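Local atomic coordinates of protein UL16 (Human herpesvirus 5 strain ad169, PDB entry 2WY3), a protein that helps the virus escape natural killer cells by retaining ligands of the activating receptor KLRK1, such as ULBP1 and ULBP2, inside the infected cell. Residues B[32-44]-B[114-128]. Numbering follows the deposited sequence.
Sequences GMCISICYYENVT and CLRCENGTTKIIERL. With NAG (2-acetamido-2-deoxy-beta-D-glucopyranose), chain I.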
ATOM      1  N   GLY B  32       5.968  17.109  -3.413  1.00 17.77           N
ATOM      2  CA  GLY B  32       4.527  17.321  -3.354  1.00 20.33           C
ATOM      3  C   GLY B  32       3.772  16.127  -2.794  1.00 18.46           C
ATOM      4  O   GLY B  32       2.544  16.107  -2.771  1.00 21.36           O
ATOM      5  N   MET B  33       4.509  15.119  -2.350  1.00 16.67           N
ATOM      6  CA  MET B  33       3.888  13.914  -1.801  1.00 17.64           C
ATOM      7  C   MET B  33       4.712  13.399  -0.623  1.00 16.65           C
ATOM      8  O   MET B  33       5.948  13.440  -0.648  1.00 17.90           O
ATOM      9  CB  MET B  33       3.742  12.830  -2.894  1.00 23.64           C
ATOM     10  CG  MET B  33       3.409  11.422  -2.371  1.00 27.38           C
ATOM     11  SD  MET B  33       3.082  10.199  -3.692  1.00 27.07           S
ATOM     12  CE  MET B  33       1.566  10.851  -4.331  1.00 25.40           C
ATOM     13  N   CYS B  34       4.032  12.946   0.428  1.00 17.23           N
ATOM     14  CA  CYS B  34       4.728  12.300   1.538  1.00 19.83           C
ATOM     15  C   CYS B  34       4.087  10.945   1.793  1.00 19.40           C
ATOM     16  O   CYS B  34       3.165  10.830   2.603  1.00 20.31           O
ATOM     17  CB  CYS B  34       4.671  13.136   2.818  1.00 22.64           C
ATOM     18  SG  CYS B  34       5.469  12.286   4.224  1.00 26.52           S
ATOM     19  N   ILE B  35       4.557   9.941   1.066  1.00 15.66           N
ATOM     20  CA  ILE B  35       4.139   8.564   1.291  1.00 13.16           C
ATOM     21  C   ILE B  35       5.394   7.698   1.360  1.00 15.68           C
ATOM     22  O   ILE B  35       6.092   7.513   0.362  1.00 18.15           O
ATOM     23  CB  ILE B  35       3.246   8.052   0.147  1.00 16.87           C
ATOM     24  CG1 ILE B  35       1.954   8.873   0.087  1.00 19.51           C
ATOM     25  CG2 ILE B  35       2.937   6.555   0.335  1.00 22.84           C
ATOM     26  CD1 ILE B  35       1.027   8.465  -1.060  1.00 22.07           C
ATOM     27  N   SER B  36       5.670   7.199   2.559  1.00 17.87           N
ATOM     28  CA  SER B  36       6.766   6.284   2.802  1.00 16.43           C
ATOM     29  C   SER B  36       6.182   4.934   3.174  1.00 16.29           C
ATOM     30  O   SER B  36       5.302   4.848   4.038  1.00 19.60           O
ATOM     31  CB  SER B  36       7.631   6.845   3.941  1.00 23.51           C
ATOM     32  OG  SER B  36       8.272   5.829   4.687  1.00 24.33           O
ATOM     33  N   ILE B  37       6.634   3.889   2.490  1.00 16.36           N
ATOM     34  CA  ILE B  37       6.173   2.531   2.758  1.00 15.46           C
ATOM     35  C   ILE B  37       7.404   1.636   2.904  1.00 21.33           C
ATOM     36  O   ILE B  37       8.009   1.237   1.910  1.00 21.11           O
ATOM     37  CB  ILE B  37       5.285   1.999   1.619  1.00 14.73           C
ATOM     38  CG1 ILE B  37       4.145   2.993   1.343  1.00 17.64           C
ATOM     39  CG2 ILE B  37       4.751   0.609   1.984  1.00 18.05           C
ATOM     40  CD1 ILE B  37       3.337   2.724   0.059  1.00 18.32           C
ATOM     41  N   CYS B  38       7.779   1.327   4.137  1.00 17.90           N
ATOM     42  CA  CYS B  38       9.010   0.587   4.373  0.75 20.45           C
ATOM     43  C   CYS B  38       8.787  -0.898   4.627  1.00 17.32           C
ATOM     44  O   CYS B  38       7.848  -1.281   5.310  1.00 18.25           O
ATOM     45  CB  CYS B  38       9.759   1.240   5.509  0.75 16.95           C
ATOM     46  SG  CYS B  38      10.297   2.896   4.979  0.75 21.93           S
ATOM     47  N   TYR B  39       9.676  -1.702   4.063  1.00 15.79           N
ATOM     48  CA  TYR B  39       9.496  -3.133   3.917  1.00 16.58           C
ATOM     49  C   TYR B  39      10.409  -3.894   4.868  1.00 18.32           C
ATOM     50  O   TYR B  39      11.638  -3.829   4.741  1.00 21.01           O
ATOM     51  CB  TYR B  39       9.872  -3.429   2.464  1.00 16.69           C
ATOM     52  CG  TYR B  39       9.556  -4.777   1.891  1.00 18.13           C
ATOM     53  CD1 TYR B  39       8.518  -4.927   0.973  1.00 22.42           C
ATOM     54  CD2 TYR B  39      10.327  -5.884   2.191  1.00 18.70           C
ATOM     55  CE1 TYR B  39       8.240  -6.152   0.397  1.00 21.66           C
ATOM     56  CE2 TYR B  39      10.055  -7.123   1.616  1.00 20.36           C
ATOM     57  CZ  TYR B  39       9.009  -7.245   0.720  1.00 19.48           C
ATOM     58  OH  TYR B  39       8.740  -8.466   0.142  1.00 24.38           O
ATOM     59  N   TYR B  40       9.815  -4.604   5.824  1.00 12.59           N
ATOM     60  CA  TYR B  40      10.576  -5.324   6.852  1.00 12.79           C
ATOM     61  C   TYR B  40      10.288  -6.817   6.789  1.00 20.29           C
ATOM     62  O   TYR B  40       9.161  -7.241   7.032  1.00 22.33           O
ATOM     63  CB  TYR B  40      10.146  -4.862   8.250  1.00 13.26           C
ATOM     64  CG  TYR B  40      10.560  -3.462   8.653  1.00 18.60           C
ATOM     65  CD1 TYR B  40      11.647  -3.253   9.501  1.00 15.73           C
ATOM     66  CD2 TYR B  40       9.841  -2.355   8.215  1.00 16.29           C
ATOM     67  CE1 TYR B  40      12.007  -1.969   9.898  1.00 16.45           C
ATOM     68  CE2 TYR B  40      10.198  -1.077   8.587  1.00 18.19           C
ATOM     69  CZ  TYR B  40      11.282  -0.883   9.421  1.00 16.89           C
ATOM     70  OH  TYR B  40      11.619   0.393   9.794  1.00 18.68           O
ATOM     71  N   GLU B  41      11.303  -7.622   6.504  1.00 16.66           N
ATOM     72  CA  GLU B  41      11.126  -9.073   6.545  1.00 16.19           C
ATOM     73  C   GLU B  41      11.419  -9.627   7.937  1.00 21.39           C
ATOM     74  O   GLU B  41      12.273  -9.099   8.652  1.00 20.29           O
ATOM     75  CB  GLU B  41      12.059  -9.734   5.518  1.00 23.56           C
ATOM     76  CG  GLU B  41      11.780  -9.229   4.112  1.00 26.62           C
ATOM     77  CD  GLU B  41      12.710  -9.788   3.061  1.00 45.52           C
ATOM     78  OE1 GLU B  41      13.921  -9.498   3.120  1.00 47.71           O
ATOM     79  OE2 GLU B  41      12.212 -10.497   2.161  1.00 45.74           O
ATOM     80  N   ASN B  42      10.657 -10.655   8.307  0.61 23.26           N
ATOM     81  CA  ASN B  42      10.893 -11.450   9.513  0.61 27.37           C
ATOM     82  C   ASN B  42      10.979 -10.647  10.813  0.61 24.10           C
ATOM     83  O   ASN B  42      11.880 -10.840  11.631  0.61 21.96           O
ATOM     84  CB  ASN B  42      12.129 -12.330   9.333  0.61 28.08           C
ATOM     85  CG  ASN B  42      11.872 -13.513   8.411  0.61 40.33           C
ATOM     86  OD1 ASN B  42      10.773 -13.671   7.875  0.61 43.51           O
ATOM     87  ND2 ASN B  42      12.885 -14.354   8.229  0.61 53.12           N
ATOM     88  N   VAL B  43      10.018  -9.753  10.998  1.00 21.18           N
ATOM     89  CA  VAL B  43       9.913  -8.969  12.220  1.00 17.41           C
ATOM     90  C   VAL B  43       9.477  -9.885  13.356  1.00 21.81           C
ATOM     91  O   VAL B  43       8.511 -10.628  13.209  1.00 26.98           O
ATOM     92  CB  VAL B  43       8.894  -7.827  12.054  1.00 18.42           C
ATOM     93  CG1 VAL B  43       8.707  -7.068  13.370  1.00 22.50           C
ATOM     94  CG2 VAL B  43       9.361  -6.875  10.954  1.00 18.55           C
ATOM     95  N   THR B  44      10.180  -9.860  14.485  1.00 22.78           N
ATOM     96  CA  THR B  44       9.768 -10.707  15.606  1.00 27.17           C
ATOM     97  C   THR B  44       8.766  -9.987  16.496  1.00 25.60           C
ATOM     98  O   THR B  44       8.653  -8.770  16.447  1.00 20.67           O
ATOM     99  CB  THR B  44      10.956 -11.173  16.471  1.00 27.62           C
ATOM    100  OG1 THR B  44      11.620 -10.033  17.026  1.00 29.16           O
ATOM    101  CG2 THR B  44      11.941 -11.973  15.636  1.00 37.04           C
ATOM    102  N   CYS B 114      13.413   5.062   7.811  1.00 13.20           N
ATOM    103  CA  CYS B 114      12.860   3.828   8.374  1.00 14.06           C
ATOM    104  C   CYS B 114      13.970   3.047   9.038  1.00 13.41           C
ATOM    105  O   CYS B 114      14.952   2.679   8.393  1.00 12.50           O
ATOM    106  CB  CYS B 114      12.203   2.985   7.296  1.00 18.90           C
ATOM    107  SG  CYS B 114      10.687   3.812   6.717  1.00 22.68           S
ATOM    108  N   LEU B 115      13.794   2.783  10.334  1.00 13.41           N
ATOM    109  CA  LEU B 115      14.876   2.340  11.194  1.00 12.98           C
ATOM    110  C   LEU B 115      14.744   0.879  11.532  1.00 12.49           C
ATOM    111  O   LEU B 115      13.635   0.369  11.639  1.00 14.38           O
ATOM    112  CB  LEU B 115      14.831   3.105  12.525  1.00 15.69           C
ATOM    113  CG  LEU B 115      14.849   4.634  12.455  1.00 17.53           C
ATOM    114  CD1 LEU B 115      14.862   5.206  13.879  1.00 22.74           C
ATOM    115  CD2 LEU B 115      16.059   5.103  11.670  1.00 19.86           C
ATOM    116  N   ARG B 116      15.886   0.228  11.715  1.00 14.89           N
ATOM    117  CA  ARG B 116      15.942  -1.131  12.258  1.00 16.24           C
ATOM    118  C   ARG B 116      17.264  -1.344  12.963  1.00 20.47           C
ATOM    119  O   ARG B 116      18.296  -0.848  12.521  1.00 22.15           O
ATOM    120  CB  ARG B 116      15.817  -2.184  11.152  1.00 17.92           C
ATOM    121  CG  ARG B 116      15.395  -3.561  11.690  1.00 18.12           C
ATOM    122  CD  ARG B 116      15.079  -4.556  10.575  1.00 18.77           C
ATOM    123  NE  ARG B 116      14.364  -5.710  11.141  1.00 18.71           N
ATOM    124  CZ  ARG B 116      13.806  -6.675  10.423  1.00 22.55           C
ATOM    125  NH1 ARG B 116      13.877  -6.646   9.095  1.00 21.71           N
ATOM    126  NH2 ARG B 116      13.181  -7.668  11.036  1.00 21.32           N
ATOM    127  N   CYS B 117      17.237  -2.149  14.015  0.73 19.32           N
ATOM    128  CA  CYS B 117      18.453  -2.505  14.733  0.73 20.00           C
ATOM    129  C   CYS B 117      19.006  -3.827  14.207  0.73 22.76           C
ATOM    130  O   CYS B 117      18.287  -4.818  14.145  0.73 28.35           O
ATOM    131  CB  CYS B 117      18.145  -2.614  16.225  0.73 21.20           C
ATOM    132  SG  CYS B 117      19.582  -2.898  17.268  0.73 28.72           S
ATOM    133  N   GLU B 118      20.277  -3.841  13.825  1.00 24.96           N
ATOM    134  CA  GLU B 118      20.908  -5.078  13.388  1.00 34.04           C
ATOM    135  C   GLU B 118      22.250  -5.213  14.102  1.00 33.59           C
ATOM    136  O   GLU B 118      23.057  -4.281  14.109  1.00 32.84           O
ATOM    137  CB  GLU B 118      21.097  -5.094  11.869  1.00 38.85           C
ATOM    138  CG  GLU B 118      21.899  -6.302  11.382  1.00 45.17           C
ATOM    139  CD  GLU B 118      22.405  -6.158   9.953  1.00 45.16           C
ATOM    140  OE1 GLU B 118      21.883  -5.302   9.206  1.00 47.62           O
ATOM    141  OE2 GLU B 118      23.330  -6.910   9.575  1.00 50.03           O
ATOM    142  N   ASN B 119      22.477  -6.363  14.727  1.00 42.19           N
ATOM    143  CA  ASN B 119      23.706  -6.576  15.478  1.00 43.64           C
ATOM    144  C   ASN B 119      23.971  -5.427  16.440  1.00 39.37           C
ATOM    145  O   ASN B 119      25.120  -5.035  16.639  1.00 41.95           O
ATOM    146  CB  ASN B 119      24.904  -6.719  14.532  1.00 55.00           C
ATOM    147  CG  ASN B 119      24.769  -7.891  13.585  1.00 57.99           C
ATOM    148  OD1 ASN B 119      23.884  -8.736  13.746  1.00 57.21           O
ATOM    149  ND2 ASN B 119      25.651  -7.952  12.585  1.00 51.42           N
ATOM    150  N   GLY B 120      22.910  -4.867  17.016  1.00 32.81           N
ATOM    151  CA  GLY B 120      23.069  -3.803  17.987  1.00 33.10           C
ATOM    152  C   GLY B 120      23.518  -2.463  17.430  1.00 35.10           C
ATOM    153  O   GLY B 120      23.975  -1.597  18.182  1.00 36.04           O
ATOM    154  N   THR B 121      23.392  -2.283  16.119  1.00 31.43           N
ATOM    155  CA  THR B 121      23.633  -0.979  15.508  1.00 32.44           C
ATOM    156  C   THR B 121      22.408  -0.501  14.726  1.00 23.25           C
ATOM    157  O   THR B 121      21.671  -1.304  14.162  1.00 25.80           O
ATOM    158  CB  THR B 121      24.845  -1.004  14.560  1.00 46.32           C
ATOM    159  OG1 THR B 121      25.112   0.324  14.090  1.00 53.61           O
ATOM    160  CG2 THR B 121      24.577  -1.908  13.369  1.00 49.58           C
ATOM    161  N   THR B 122      22.197   0.809  14.702  1.00 25.81           N
ATOM    162  CA  THR B 122      21.075   1.383  13.965  1.00 22.92           C
ATOM    163  C   THR B 122      21.307   1.328  12.454  1.00 21.11           C
ATOM    164  O   THR B 122      22.341   1.784  11.951  1.00 20.99           O
ATOM    165  CB  THR B 122      20.813   2.834  14.412  1.00 28.01           C
ATOM    166  OG1 THR B 122      20.538   2.849  15.819  1.00 32.80           O
ATOM    167  CG2 THR B 122      19.627   3.411  13.672  1.00 22.29           C
ATOM    168  N   LYS B 123      20.342   0.756  11.736  1.00 17.68           N
ATOM    169  CA  LYS B 123      20.368   0.742  10.271  1.00 18.71           C
ATOM    170  C   LYS B 123      19.227   1.587   9.749  1.00 17.88           C
ATOM    171  O   LYS B 123      18.207   1.745  10.423  1.00 16.84           O
ATOM    172  CB  LYS B 123      20.172  -0.679   9.743  1.00 19.79           C
ATOM    173  CG  LYS B 123      21.041  -1.713  10.429  1.00 27.55           C
ATOM    174  CD  LYS B 123      22.504  -1.479  10.130  1.00 38.12           C
ATOM    175  CE  LYS B 123      22.887  -2.030   8.769  1.00 51.82           C
ATOM    176  NZ  LYS B 123      24.368  -2.007   8.567  1.00 58.06           N
ATOM    177  N   ILE B 124      19.392   2.132   8.547  1.00 13.85           N
ATOM    178  CA  ILE B 124      18.289   2.801   7.892  1.00 12.58           C
ATOM    179  C   ILE B 124      17.948   2.006   6.654  1.00 13.55           C
ATOM    180  O   ILE B 124      18.753   1.926   5.721  1.00 16.23           O
ATOM    181  CB  ILE B 124      18.628   4.250   7.501  1.00 14.11           C
ATOM    182  CG1 ILE B 124      18.880   5.083   8.764  1.00 18.43           C
ATOM    183  CG2 ILE B 124      17.476   4.840   6.691  1.00 12.59           C
ATOM    184  CD1 ILE B 124      19.439   6.498   8.486  1.00 18.47           C
ATOM    185  N   ILE B 125      16.790   1.360   6.652  1.00 13.05           N
ATOM    186  CA  ILE B 125      16.496   0.487   5.507  1.00 13.78           C
ATOM    187  C   ILE B 125      16.014   1.290   4.307  1.00 15.04           C
ATOM    188  O   ILE B 125      16.218   0.898   3.152  1.00 16.37           O
ATOM    189  CB  ILE B 125      15.520  -0.647   5.859  1.00 20.48           C
ATOM    190  CG1 ILE B 125      14.144  -0.102   6.224  1.00 23.43           C
ATOM    191  CG2 ILE B 125      16.076  -1.490   6.999  1.00 22.80           C
ATOM    192  CD1 ILE B 125      13.112  -1.215   6.404  1.00 29.89           C
ATOM    193  N   GLU B 126      15.397   2.428   4.579  1.00 11.78           N
ATOM    194  CA  GLU B 126      14.943   3.316   3.505  1.00 14.43           C
ATOM    195  C   GLU B 126      14.870   4.741   3.997  1.00 18.56           C
ATOM    196  O   GLU B 126      14.441   4.996   5.120  1.00 13.73           O
ATOM    197  CB  GLU B 126      13.563   2.881   2.993  1.00 18.95           C
ATOM    198  CG  GLU B 126      13.052   3.728   1.838  1.00 22.59           C
ATOM    199  CD  GLU B 126      11.774   3.179   1.196  1.00 33.60           C
ATOM    200  OE1 GLU B 126      11.441   1.980   1.376  1.00 26.73           O
ATOM    201  OE2 GLU B 126      11.100   3.967   0.504  1.00 33.29           O
ATOM    202  N   ARG B 127      15.293   5.669   3.150  1.00 12.37           N
ATOM    203  CA  ARG B 127      15.257   7.087   3.480  1.00 12.99           C
ATOM    204  C   ARG B 127      14.466   7.804   2.402  1.00 16.79           C
ATOM    205  O   ARG B 127      14.712   7.613   1.208  1.00 17.80           O
ATOM    206  CB  ARG B 127      16.679   7.653   3.552  1.00 13.06           C
ATOM    207  CG  ARG B 127      16.746   9.198   3.531  1.00 13.23           C
ATOM    208  CD  ARG B 127      18.187   9.641   3.746  1.00 17.79           C
ATOM    209  NE  ARG B 127      18.628   9.383   5.118  1.00 16.63           N
ATOM    210  CZ  ARG B 127      19.893   9.421   5.523  1.00 19.92           C
ATOM    211  NH1 ARG B 127      20.873   9.673   4.656  1.00 22.69           N
ATOM    212  NH2 ARG B 127      20.179   9.192   6.796  1.00 22.01           N
ATOM    213  N   LEU B 128      13.494   8.613   2.821  1.00 11.17           N
ATOM    214  CA  LEU B 128      12.704   9.383   1.871  1.00 10.57           C
ATOM    215  C   LEU B 128      12.843  10.860   2.202  1.00 16.77           C
ATOM    216  O   LEU B 128      12.591  11.268   3.336  1.00 13.78           O
ATOM    217  CB  LEU B 128      11.226   8.983   1.953  1.00 10.21           C
ATOM    218  CG  LEU B 128      10.283   9.946   1.235  1.00 12.57           C
ATOM    219  CD1 LEU B 128      10.491   9.826  -0.292  1.00 14.92           C
ATOM    220  CD2 LEU B 128       8.824   9.682   1.642  1.00 17.49           C
TER
HETATM  221  C1  NAG I1202      12.454 -15.397   7.337  0.61 44.90           C
HETATM  222  C2  NAG I1202      13.582 -15.401   6.311  0.61 48.88           C
HETATM  223  C3  NAG I1202      13.512 -16.603   5.379  0.61 54.30           C
HETATM  224  C4  NAG I1202      13.284 -17.884   6.166  0.61 60.52           C
HETATM  225  C5  NAG I1202      12.088 -17.727   7.095  0.61 58.86           C
HETATM  226  C6  NAG I1202      11.853 -18.999   7.901  0.61 59.11           C
HETATM  227  C7  NAG I1202      14.529 -13.352   5.418  0.61 48.05           C
HETATM  228  C8  NAG I1202      14.517 -12.443   4.225  0.61 46.78           C
HETATM  229  N2  NAG I1202      13.502 -14.188   5.526  0.61 50.58           N
HETATM  230  O3  NAG I1202      14.715 -16.702   4.648  0.61 49.91           O
HETATM  231  O4  NAG I1202      13.048 -18.952   5.276  0.61 67.72           O
HETATM  232  O5  NAG I1202      12.296 -16.644   7.980  0.61 53.11           O
HETATM  233  O6  NAG I1202      12.909 -19.165   8.823  0.61 60.87           O
HETATM  234  O7  NAG I1202      15.446 -13.305   6.237  0.61 49.86           O
HETATM  235  O   HOH W   1      11.313   6.302   4.536  0.90 23.70           O
HETATM  236  O   HOH W   2       8.579   3.591   0.165  0.93 24.73           O
HETATM  237  O   HOH W   3      11.771  -0.344   2.554  0.98 26.82           O
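Cys-38 and Cys-114 point at each other from strands of two facing sheets and join in a disulfide, SG to SG 2.0 Å. Beside it Tyr-40 fills the gap with a flat ring: CD1 of Ile-125, an apolar methyl suited to an aromatic face, sits 3.6 Å from the ring centroid, while the hydroxyl OH gives its proton to the carbonyl O of Leu-115 at 2.7 Å, from above the carbonyl plane. A tyrosine suits this place because it packs as an apolar slab yet ends in a donor. Arg-116, extended from CG to NE (chi1 -160°), is long enough to pass the ring edge and grip Glu-41 O end-on with both NH1 (3.0 Å) and NH2 (2.9 Å); Glu-47 holds NE in a salt bridge. The looser side is wet. Glu-126 offers two oxygens to two waters, which accept from the edge amides Ile-37 N and Tyr-39 N; its OE2 also accepts a hydrogen bond from Trp-28 NE1. Beyond the strand end, Asn-42 ND2 is linked to C1 of an N-acetylglucosamine. Together these contacts pin edge strand 34-41 across a beta sandwich in the predicted extracellular part of UL16, whose intersheet disulfide recalls the immunoglobulin fold.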